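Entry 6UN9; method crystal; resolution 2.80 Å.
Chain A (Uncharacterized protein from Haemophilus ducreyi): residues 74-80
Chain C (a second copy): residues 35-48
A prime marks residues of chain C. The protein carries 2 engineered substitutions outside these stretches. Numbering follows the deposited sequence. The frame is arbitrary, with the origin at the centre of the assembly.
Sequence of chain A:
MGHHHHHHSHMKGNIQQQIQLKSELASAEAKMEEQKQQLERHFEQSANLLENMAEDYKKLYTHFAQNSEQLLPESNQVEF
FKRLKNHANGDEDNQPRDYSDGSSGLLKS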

# COMPACT_ATOMS: atom_id res chain seq x y z
N GLU A 74 26.46 10.16 13.37
CA GLU A 74 26.39 10.64 14.74
C GLU A 74 24.94 10.82 15.19
O GLU A 74 24.63 10.61 16.37
CB GLU A 74 27.18 11.95 14.89
N SER A 75 24.05 11.19 14.27
CA SER A 75 22.66 11.47 14.63
C SER A 75 22.00 10.26 15.29
O SER A 75 22.47 9.12 15.20
CB SER A 75 21.85 11.88 13.40
OG SER A 75 22.20 13.17 12.94
N ASN A 76 20.89 10.52 15.97
CA ASN A 76 20.10 9.49 16.62
C ASN A 76 19.09 8.89 15.64
O ASN A 76 18.86 9.39 14.54
CB ASN A 76 19.40 10.08 17.85
CG ASN A 76 19.84 11.51 18.15
OD1 ASN A 76 20.13 12.28 17.24
ND2 ASN A 76 19.90 11.85 19.44
N GLN A 77 18.50 7.78 16.06
CA GLN A 77 17.61 7.02 15.19
C GLN A 77 16.26 6.87 15.86
O GLN A 77 16.16 6.59 17.06
CB GLN A 77 18.20 5.64 14.87
CG GLN A 77 17.95 5.22 13.44
CD GLN A 77 18.13 6.38 12.48
OE1 GLN A 77 17.17 6.88 11.89
NE2 GLN A 77 19.38 6.84 12.32
N VAL A 78 15.21 7.04 15.06
CA VAL A 78 13.83 6.88 15.54
C VAL A 78 13.39 5.49 15.09
O VAL A 78 12.93 5.29 13.97
CB VAL A 78 12.91 7.99 15.03
CG1 VAL A 78 12.91 9.16 16.01
CG2 VAL A 78 13.37 8.46 13.65
N GLU A 79 13.56 4.50 15.98
CA GLU A 79 13.05 3.14 15.81
C GLU A 79 13.69 2.35 14.67
O GLU A 79 13.87 1.13 14.80
CB GLU A 79 11.52 3.20 15.64
CG GLU A 79 10.95 2.45 14.43
CD GLU A 79 10.74 3.34 13.22
OE1 GLU A 79 11.08 2.90 12.10
OE2 GLU A 79 10.25 4.48 13.38
N PHE A 80 14.04 3.02 13.56
CA PHE A 80 14.46 2.38 12.30
C PHE A 80 15.43 1.20 12.47
O PHE A 80 16.30 1.20 13.35
CB PHE A 80 15.09 3.42 11.35
CG PHE A 80 14.12 4.14 10.43
CD1 PHE A 80 13.22 3.44 9.64
CD2 PHE A 80 14.13 5.53 10.34
CE1 PHE A 80 12.34 4.12 8.78
CE2 PHE A 80 13.26 6.22 9.49
CZ PHE A 80 12.36 5.51 8.70
N GLN C 35 22.55 20.93 5.56
CA GLN C 35 22.13 19.72 4.89
C GLN C 35 22.06 18.54 5.85
O GLN C 35 21.46 17.52 5.51
CB GLN C 35 23.08 19.40 3.74
CG GLN C 35 23.05 20.38 2.57
CD GLN C 35 24.38 20.43 1.85
OE1 GLN C 35 25.34 19.77 2.26
NE2 GLN C 35 24.44 21.21 0.76
N LYS C 36 22.67 18.65 7.03
CA LYS C 36 22.45 17.63 8.05
C LYS C 36 21.18 17.89 8.85
O LYS C 36 20.59 16.95 9.39
CB LYS C 36 23.63 17.54 9.02
CG LYS C 36 23.61 16.25 9.86
CD LYS C 36 24.41 16.33 11.17
CE LYS C 36 23.89 17.43 12.10
NZ LYS C 36 24.48 17.30 13.47
N GLN C 37 20.78 19.16 8.97
CA GLN C 37 19.49 19.48 9.55
C GLN C 37 18.35 18.93 8.70
O GLN C 37 17.34 18.44 9.22
CB GLN C 37 19.34 21.00 9.68
CG GLN C 37 20.23 21.64 10.72
CD GLN C 37 19.88 21.24 12.13
OE1 GLN C 37 20.31 20.18 12.61
NE2 GLN C 37 19.10 22.08 12.82
N GLN C 38 18.49 19.00 7.37
CA GLN C 38 17.42 18.67 6.44
C GLN C 38 17.28 17.17 6.26
O GLN C 38 16.17 16.66 6.07
CB GLN C 38 17.68 19.35 5.10
CG GLN C 38 17.87 20.86 5.18
CD GLN C 38 16.74 21.56 5.93
OE1 GLN C 38 16.70 21.56 7.16
NE2 GLN C 38 15.83 22.16 5.18
N LEU C 39 18.40 16.46 6.31
CA LEU C 39 18.37 15.01 6.26
C LEU C 39 17.85 14.43 7.57
O LEU C 39 17.41 13.27 7.58
CB LEU C 39 19.78 14.49 5.96
CG LEU C 39 19.83 13.19 5.17
CD1 LEU C 39 18.82 13.25 4.01
CD2 LEU C 39 21.23 12.93 4.66
N GLU C 40 17.90 15.18 8.67
CA GLU C 40 17.26 14.68 9.88
C GLU C 40 15.75 14.87 9.80
O GLU C 40 14.99 13.94 10.09
CB GLU C 40 17.85 15.35 11.13
CG GLU C 40 19.28 14.88 11.46
CD GLU C 40 19.76 15.22 12.88
OE1 GLU C 40 19.15 14.72 13.86
OE2 GLU C 40 20.76 15.97 13.00
N ARG C 41 15.32 16.06 9.38
CA ARG C 41 13.91 16.30 9.10
C ARG C 41 13.35 15.26 8.14
O ARG C 41 12.37 14.58 8.44
CB ARG C 41 13.72 17.71 8.53
CG ARG C 41 12.28 18.21 8.52
CD ARG C 41 12.11 19.54 7.78
NE ARG C 41 10.78 20.13 7.99
CZ ARG C 41 9.73 19.98 7.17
NH1 ARG C 41 9.84 19.24 6.07
NH2 ARG C 41 8.57 20.56 7.46
N HIS C 42 13.99 15.11 6.98
CA HIS C 42 13.45 14.27 5.92
C HIS C 42 13.20 12.84 6.39
O HIS C 42 12.17 12.25 6.06
CB HIS C 42 14.38 14.32 4.72
CG HIS C 42 14.21 13.19 3.75
ND1 HIS C 42 13.64 13.36 2.50
CD2 HIS C 42 14.60 11.90 3.82
CE1 HIS C 42 13.66 12.20 1.86
NE2 HIS C 42 14.24 11.30 2.63
N PHE C 43 14.12 12.28 7.18
CA PHE C 43 13.92 10.90 7.62
C PHE C 43 12.98 10.77 8.82
O PHE C 43 12.32 9.74 8.96
CB PHE C 43 15.25 10.23 7.97
CG PHE C 43 16.04 9.80 6.78
CD1 PHE C 43 15.65 8.71 6.03
CD2 PHE C 43 17.20 10.48 6.43
CE1 PHE C 43 16.39 8.30 4.92
CE2 PHE C 43 17.94 10.08 5.33
CZ PHE C 43 17.53 8.99 4.58
N GLU C 44 12.91 11.77 9.70
CA GLU C 44 12.05 11.61 10.86
C GLU C 44 10.57 11.72 10.49
O GLU C 44 9.73 11.09 11.14
CB GLU C 44 12.41 12.61 11.96
CG GLU C 44 12.09 14.07 11.65
CD GLU C 44 12.09 14.95 12.89
OE1 GLU C 44 11.60 16.11 12.81
OE2 GLU C 44 12.57 14.49 13.94
N GLN C 45 10.23 12.51 9.47
CA GLN C 45 8.87 12.54 8.97
C GLN C 45 8.68 11.67 7.73
O GLN C 45 7.55 11.52 7.25
CB GLN C 45 8.40 13.97 8.71
CG GLN C 45 9.23 14.78 7.77
CD GLN C 45 8.55 16.08 7.39
OE1 GLN C 45 9.00 17.17 7.77
NE2 GLN C 45 7.45 15.99 6.64
N SER C 46 9.75 11.09 7.19
CA SER C 46 9.55 9.93 6.35
C SER C 46 9.16 8.72 7.17
O SER C 46 8.60 7.77 6.62
CB SER C 46 10.81 9.62 5.54
OG SER C 46 11.01 10.58 4.52
N ALA C 47 9.47 8.72 8.47
CA ALA C 47 9.12 7.59 9.31
C ALA C 47 7.63 7.57 9.62
O ALA C 47 6.92 6.62 9.27
CB ALA C 47 9.93 7.61 10.61
N ASN C 48 7.13 8.63 10.27
CA ASN C 48 5.73 8.63 10.67
C ASN C 48 4.79 8.60 9.46
O ASN C 48 3.68 8.07 9.56
CB ASN C 48 5.46 9.82 11.60
CG ASN C 48 5.96 11.13 11.04
OD1 ASN C 48 6.18 11.26 9.84
ND2 ASN C 48 6.14 12.13 11.92

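Residues 74-80 of chain A form an irregular, extended segment that runs along one side of the chain C helix, burying 301 Å² in total. The two chains advance together: Ser75 lies nearest Glu40′ (7.9 Å between their CA atoms), and one helical turn later Val78 lies nearest Glu44′ (6.9 Å between CA atoms). At these separations the segment's side chains bridge the gap, meeting both side-chain and backbone atoms of the helix, and no clear hydrogen bond joins the stretches.

At the start of the contact, Ser75 points its CA-to-CB bond toward the helix, and its m rotamer places OG 3.1 Å from Glu40′ OE2. Glu40′ leaves the helix sideways, but chi1 m and chi2 t extend the chain so that its carboxylate reaches the segment. The same OE2 lies 4.0 Å from Lys36′ NZ, a long salt bridge within the helix. In Lys36′, t at chi1 and chi2 puts CD 4.2 Å from Ser75 OG, and p at chi3 followed by t at chi4 sets the position of NZ near the carboxylate. Asn76, with chi1 near -7° and so between wells, adds only a loose approach, its OD1 4.3 Å from Glu40′ OE1.

The CA-to-CB bond of Gln77 points away from the helix, although the end of its side chain comes nearer; its amide is hydrogen-bonded elsewhere in the structure. Val78 turns back toward the helix, with chi1 at -90°, and CG2 comes within 4.4 Å of Glu44′ CA. The valine therefore rests near the helix backbone, while the Glu44′ side chain, p at chi1 and extended beyond, makes no closer approach.

The chain then folds tightly: Phe80 N donates to Val78 O at 2.6 Å, spanning Glu79, whose phi is positive (67°). Glu79 chi1 and chi2 both lie between wells; OE1 is hydrogen-bonded elsewhere in the structure, and OE2 sits 4.2 Å from Ala47′ CB.

Phe80 closes the contact and has the largest covered area of any residue in either stretch. With chi1 at -89°, its ring is directed at the helix, where CZ packs 3.7 Å from the Ala47′ CB methyl, an apolar contact that meets the ring obliquely. At the ring edge, near its plane, CE2 lies 3.7 Å from Phe43′ O, an arrangement that brings the slightly positive rim of the aromatic ring to a carbonyl oxygen. That oxygen also accepts a weak hydrogen bond from Ala47′ N (3.1 Å), so the same helical turn supplies both the carbonyl and the methyl met by Phe80.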